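Local coordinates for prepilin-like protein (Thermus thermophilus, PDB 6QVF) that probably serves as a competence-associated type IV pilin that binds DNA at the pilus tip during natural transformation, at residues B[43-48]-B[53-58]; B[58-63]-B[116-121]. All coordinates share one frame; numbering follows the deposited sequence.

How the contacts relate
Contact 1 lies at the end of the fold, its centre about 21 Å from the centre of the chain, and is partly buried. It pairs strand 44-45 with strand 55-58 as a beta hairpin. Contact 2 is in the core, its centre about 3 Å from the same point, and packs helix 59-66 on strand 117-125 of the four-stranded sheet. Phe58 belongs to both segment pairs, since the strand of contact 1 runs straight into the helix of contact 2. The two also touch, through Asp43 OD2 and Val61 CG2 at 3.9 Å. Contact 1 combines five hydrogen bonds with a proline-tryptophan CH-pi contact. Contact 2 has no hydrogen bond across it and rests on one aromatic ring against valine and backbone.

Contact 1: residues B[43-48]-B[53-58]; sequences DAPLDP and GNWRSF
Asp43 and Ala44 both face Arg56 across a beta hairpin and form a classic beta bulge. Arg56 O accepts from two donors, Asp43 N at 2.9 Å and Ala44 N at 3.1 Å. The second lies in the carbonyl plane, while the first is tilted out of it. Arg56 N returns a bond to Ala44 O at 2.7 Å, and Leu46 N reaches Asn54 O with an almost straight bond. Strand 55-58 is the middle of a three-stranded antiparallel sheet and pairs also with strand 32-35.

The Asp43 carboxylate reaches across to the backbone of Phe58. Its CG sits beside the backbone N (chi1 -70°), and OD2 takes Phe58 N at 2.8 Å on its anti lone pair. The other oxygen, OD1, forms a salt bridge with Arg78.

The Trp55 side chain leaves its strand pointing away, yet its indole covers Pro45. One face of the indole receives Pro45 N, and Pro45 CD makes a CH-pi contact 3.9 Å from the centroid of the six-membered ring. Asp43 C meets the indole at its edge. Trp55 NE1 bonds to Pro51 O, which ties the ring to the hairpin turn.

Leu46 lies roughly perpendicular to the Arg56 side chain, with CD2 over one face of the guanidinium, 3.4 Å from Arg56 NH1. The bend at chi3 (-74°) helps bring the guanidinium under Leu46 CD2. Arg56 CG, nearer the backbone, lies over one face of the Phe58 ring.

Water 1 joins Asp47 N to Asn54 O. The backbone bonds set the strand pairing, and the two-sided grip on the Asp43 carboxylate probably favours its charged form and fixes its rotation where strand 55-58 passes into the helix.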
# COMPACT_ATOMS: atom_id res chain seq x y z
N ASP B 43 23.57 -16.23 -0.78
CA ASP B 43 23.04 -15.58 -1.98
C ASP B 43 24.15 -14.97 -2.84
O ASP B 43 24.16 -15.14 -4.04
CB ASP B 43 21.96 -14.58 -1.59
CG ASP B 43 20.70 -15.28 -1.08
OD1 ASP B 43 20.24 -16.22 -1.78
OD2 ASP B 43 20.20 -14.90 -0.00
N ALA B 44 25.05 -14.19 -2.24
CA ALA B 44 26.10 -13.56 -3.01
C ALA B 44 27.39 -13.61 -2.21
O ALA B 44 27.39 -13.41 -1.00
CB ALA B 44 25.75 -12.14 -3.34
N PRO B 45 28.55 -13.86 -2.87
CA PRO B 45 29.82 -13.84 -2.16
C PRO B 45 30.19 -12.41 -1.77
O PRO B 45 29.94 -11.48 -2.54
CB PRO B 45 30.77 -14.45 -3.20
CG PRO B 45 30.17 -14.04 -4.53
CD PRO B 45 28.68 -14.09 -4.31
N LEU B 46 30.79 -12.25 -0.57
CA LEU B 46 31.23 -10.90 -0.15
C LEU B 46 32.32 -10.37 -1.09
O LEU B 46 32.37 -9.16 -1.38
CB LEU B 46 31.77 -10.96 1.28
CG LEU B 46 30.73 -11.22 2.36
CD1 LEU B 46 31.36 -11.14 3.73
CD2 LEU B 46 29.55 -10.24 2.27
N ASP B 47 33.18 -11.27 -1.56
CA ASP B 47 34.22 -10.95 -2.52
C ASP B 47 33.95 -11.71 -3.82
O ASP B 47 33.94 -12.93 -3.85
CB ASP B 47 35.58 -11.30 -1.92
CG ASP B 47 36.78 -11.14 -2.85
OD1 ASP B 47 36.60 -10.70 -4.03
OD2 ASP B 47 37.92 -11.39 -2.35
N PRO B 48 33.69 -10.98 -4.93
CA PRO B 48 33.37 -11.61 -6.21
C PRO B 48 34.49 -12.44 -6.85
O PRO B 48 34.27 -13.07 -7.86
CB PRO B 48 33.06 -10.43 -7.16
CG PRO B 48 33.73 -9.23 -6.50
CD PRO B 48 33.74 -9.51 -5.01
N GLY B 53 35.23 -17.76 0.44
CA GLY B 53 35.03 -16.85 1.57
C GLY B 53 33.57 -16.77 2.00
O GLY B 53 32.74 -17.55 1.58
N ASN B 54 33.26 -15.82 2.89
CA ASN B 54 31.88 -15.64 3.38
C ASN B 54 30.97 -15.05 2.30
O ASN B 54 31.40 -14.45 1.31
CB ASN B 54 31.86 -14.83 4.67
CG ASN B 54 32.45 -15.60 5.83
OD1 ASN B 54 32.19 -16.80 6.00
ND2 ASN B 54 33.24 -14.93 6.65
N TRP B 55 29.66 -15.22 2.53
CA TRP B 55 28.63 -14.81 1.62
C TRP B 55 27.62 -13.95 2.38
O TRP B 55 27.47 -14.07 3.58
CB TRP B 55 27.90 -16.03 1.04
CG TRP B 55 28.70 -16.84 0.05
CD1 TRP B 55 29.94 -17.39 0.24
CD2 TRP B 55 28.34 -17.11 -1.32
NE1 TRP B 55 30.35 -18.00 -0.91
CE2 TRP B 55 29.40 -17.85 -1.89
CE3 TRP B 55 27.21 -16.84 -2.11
CZ2 TRP B 55 29.38 -18.29 -3.21
CZ3 TRP B 55 27.21 -17.26 -3.42
CH2 TRP B 55 28.26 -18.00 -3.95
N ARG B 56 26.90 -13.13 1.63
CA ARG B 56 25.71 -12.47 2.18
C ARG B 56 24.48 -13.32 1.83
O ARG B 56 24.40 -13.89 0.74
CB ARG B 56 25.64 -11.05 1.63
CG ARG B 56 24.53 -10.21 2.26
CD ARG B 56 24.73 -8.76 1.90
NE ARG B 56 25.85 -8.20 2.66
CZ ARG B 56 27.00 -7.76 2.19
NH1 ARG B 56 27.38 -7.95 0.93
NH2 ARG B 56 27.81 -7.12 3.02
N SER B 57 23.53 -13.36 2.77
CA SER B 57 22.26 -14.03 2.68
C SER B 57 21.18 -12.99 2.89
O SER B 57 21.19 -12.26 3.91
CB SER B 57 22.16 -15.13 3.69
OG SER B 57 20.92 -15.83 3.63
N PHE B 58 20.23 -12.93 1.95
CA PHE B 58 19.13 -11.97 2.04
C PHE B 58 17.83 -12.67 2.44
O PHE B 58 17.37 -13.55 1.75
CB PHE B 58 18.90 -11.26 0.70
CG PHE B 58 20.08 -10.47 0.21
CD1 PHE B 58 20.35 -9.24 0.74
CD2 PHE B 58 20.95 -10.97 -0.75
CE1 PHE B 58 21.42 -8.49 0.31
CE2 PHE B 58 22.04 -10.22 -1.16
CZ PHE B 58 22.27 -8.99 -0.63
O HOH W 1 33.55 -13.97 -0.50

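Contact 2: residues B[58-63]-B[116-121]; sequences FYFVDY and GVVTVV
Phe60 meets Val118 and Gly116 with its ring, and through them helix 59-66 rests on the start of strand 117-125. The apolar part is a CH-pi contact. Val118 CG2 lies over one face of the Phe60 ring, 4.1 Å from its centroid and 28° off the normal. The nearest ring atom is Phe60 CE2, 3.7 Å from Val118 CG2. With CG1 anti to the backbone N (chi1 166°), the other methyl, CG2, is the one presented to the ring. The side chains point opposite ways as they overlap.

This is where the short helix after the hairpin meets the four-stranded antiparallel sheet. The long helix 2-30 packs on the same region, Val29 touching Phe60 and Leu22 touching Val120, as expected for the helix-on-sheet core of a type IV pilin.

The second kind is van der Waals contact with backbone, with no hydrogen bond across the segments. Phe60 CZ comes 3.3 Å from Gly116 O, and Gly116 C sits at the ring edge, in its plane. CG of Phe60 is anti to the backbone N (chi1 179°), which carries the ring out toward the strand. Replacing Phe60 with an alanine would probably open a gap between helix and sheet and leave Val118 CG2 without its aromatic partner. Val118 also packs on Ile106 of the adjacent strand 100-108, and Tyr63, one turn after Phe60, touches the same isoleucine.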
# COMPACT_ATOMS: atom_id res chain seq x y z
N PHE B 58 20.23 -12.93 1.95
CA PHE B 58 19.13 -11.97 2.04
C PHE B 58 17.83 -12.67 2.44
O PHE B 58 17.37 -13.55 1.75
CB PHE B 58 18.90 -11.26 0.70
CG PHE B 58 20.08 -10.47 0.21
CD1 PHE B 58 20.35 -9.24 0.74
CD2 PHE B 58 20.95 -10.97 -0.75
CE1 PHE B 58 21.42 -8.49 0.31
CE2 PHE B 58 22.04 -10.22 -1.16
CZ PHE B 58 22.27 -8.99 -0.63
N TYR B 59 17.24 -12.21 3.54
CA TYR B 59 15.96 -12.74 3.97
C TYR B 59 14.88 -12.46 2.91
O TYR B 59 13.83 -13.10 2.94
CB TYR B 59 15.56 -12.20 5.34
CG TYR B 59 16.23 -12.89 6.50
CD1 TYR B 59 17.59 -12.78 6.69
CD2 TYR B 59 15.53 -13.74 7.32
CE1 TYR B 59 18.22 -13.42 7.75
CE2 TYR B 59 16.14 -14.37 8.40
CZ TYR B 59 17.50 -14.24 8.59
OH TYR B 59 18.13 -14.89 9.63
N PHE B 60 15.10 -11.45 2.07
CA PHE B 60 14.17 -11.15 0.98
C PHE B 60 13.80 -12.45 0.26
O PHE B 60 12.64 -12.71 -0.09
CB PHE B 60 14.76 -10.12 0.03
CG PHE B 60 13.86 -9.78 -1.12
CD1 PHE B 60 13.80 -10.61 -2.23
CD2 PHE B 60 13.03 -8.69 -1.03
CE1 PHE B 60 12.91 -10.32 -3.26
CE2 PHE B 60 12.19 -8.38 -2.10
CZ PHE B 60 12.12 -9.19 -3.19
N VAL B 61 14.82 -13.26 -0.03
CA VAL B 61 14.61 -14.52 -0.77
C VAL B 61 13.69 -15.46 0.00
O VAL B 61 12.76 -16.05 -0.57
CB VAL B 61 15.95 -15.20 -1.08
CG1 VAL B 61 15.79 -16.53 -1.81
CG2 VAL B 61 16.87 -14.27 -1.86
N ASP B 62 13.95 -15.63 1.30
CA ASP B 62 13.16 -16.49 2.13
C ASP B 62 11.70 -16.04 2.16
O ASP B 62 10.80 -16.85 1.95
CB ASP B 62 13.73 -16.59 3.54
CG ASP B 62 15.17 -17.07 3.47
OD1 ASP B 62 15.36 -18.28 3.29
OD2 ASP B 62 16.08 -16.20 3.51
N TYR B 63 11.48 -14.75 2.37
CA TYR B 63 10.08 -14.28 2.44
C TYR B 63 9.41 -14.38 1.07
O TYR B 63 8.22 -14.77 0.99
CB TYR B 63 10.01 -12.86 2.99
CG TYR B 63 10.18 -12.80 4.49
CD1 TYR B 63 9.16 -13.21 5.32
CD2 TYR B 63 11.34 -12.32 5.07
CE1 TYR B 63 9.31 -13.21 6.69
CE2 TYR B 63 11.50 -12.29 6.43
CZ TYR B 63 10.48 -12.73 7.25
OH TYR B 63 10.65 -12.68 8.61
N GLY B 116 10.45 -10.61 -8.10
CA GLY B 116 11.32 -9.86 -7.20
C GLY B 116 10.65 -8.73 -6.43
O GLY B 116 11.31 -7.73 -6.06
N VAL B 117 9.35 -8.90 -6.16
CA VAL B 117 8.59 -7.95 -5.38
C VAL B 117 7.97 -8.65 -4.17
O VAL B 117 7.31 -9.72 -4.27
CB VAL B 117 7.49 -7.28 -6.23
CG1 VAL B 117 6.68 -6.30 -5.39
CG2 VAL B 117 8.07 -6.63 -7.47
N VAL B 118 8.12 -7.99 -2.99
CA VAL B 118 7.44 -8.40 -1.79
C VAL B 118 6.59 -7.24 -1.30
O VAL B 118 7.06 -6.12 -1.29
CB VAL B 118 8.43 -8.85 -0.70
CG1 VAL B 118 7.76 -8.96 0.65
CG2 VAL B 118 9.13 -10.15 -1.09
N THR B 119 5.33 -7.52 -0.94
CA THR B 119 4.47 -6.54 -0.28
C THR B 119 4.32 -6.87 1.21
O THR B 119 4.27 -8.05 1.66
CB THR B 119 3.12 -6.41 -0.97
OG1 THR B 119 2.49 -7.68 -0.86
CG2 THR B 119 3.24 -6.02 -2.43
N VAL B 120 4.21 -5.78 1.99
CA VAL B 120 3.93 -5.83 3.39
C VAL B 120 2.70 -4.95 3.62
O VAL B 120 2.68 -3.77 3.23
CB VAL B 120 5.12 -5.37 4.26
CG1 VAL B 120 4.83 -5.56 5.75
CG2 VAL B 120 6.42 -6.02 3.83
N VAL B 121 1.64 -5.55 4.14
CA VAL B 121 0.37 -4.87 4.34
C VAL B 121 -0.09 -5.05 5.76
O VAL B 121 -0.11 -6.17 6.25
CB VAL B 121 -0.67 -5.34 3.31
CG1 VAL B 121 -1.99 -4.62 3.46
CG2 VAL B 121 -0.11 -5.15 1.92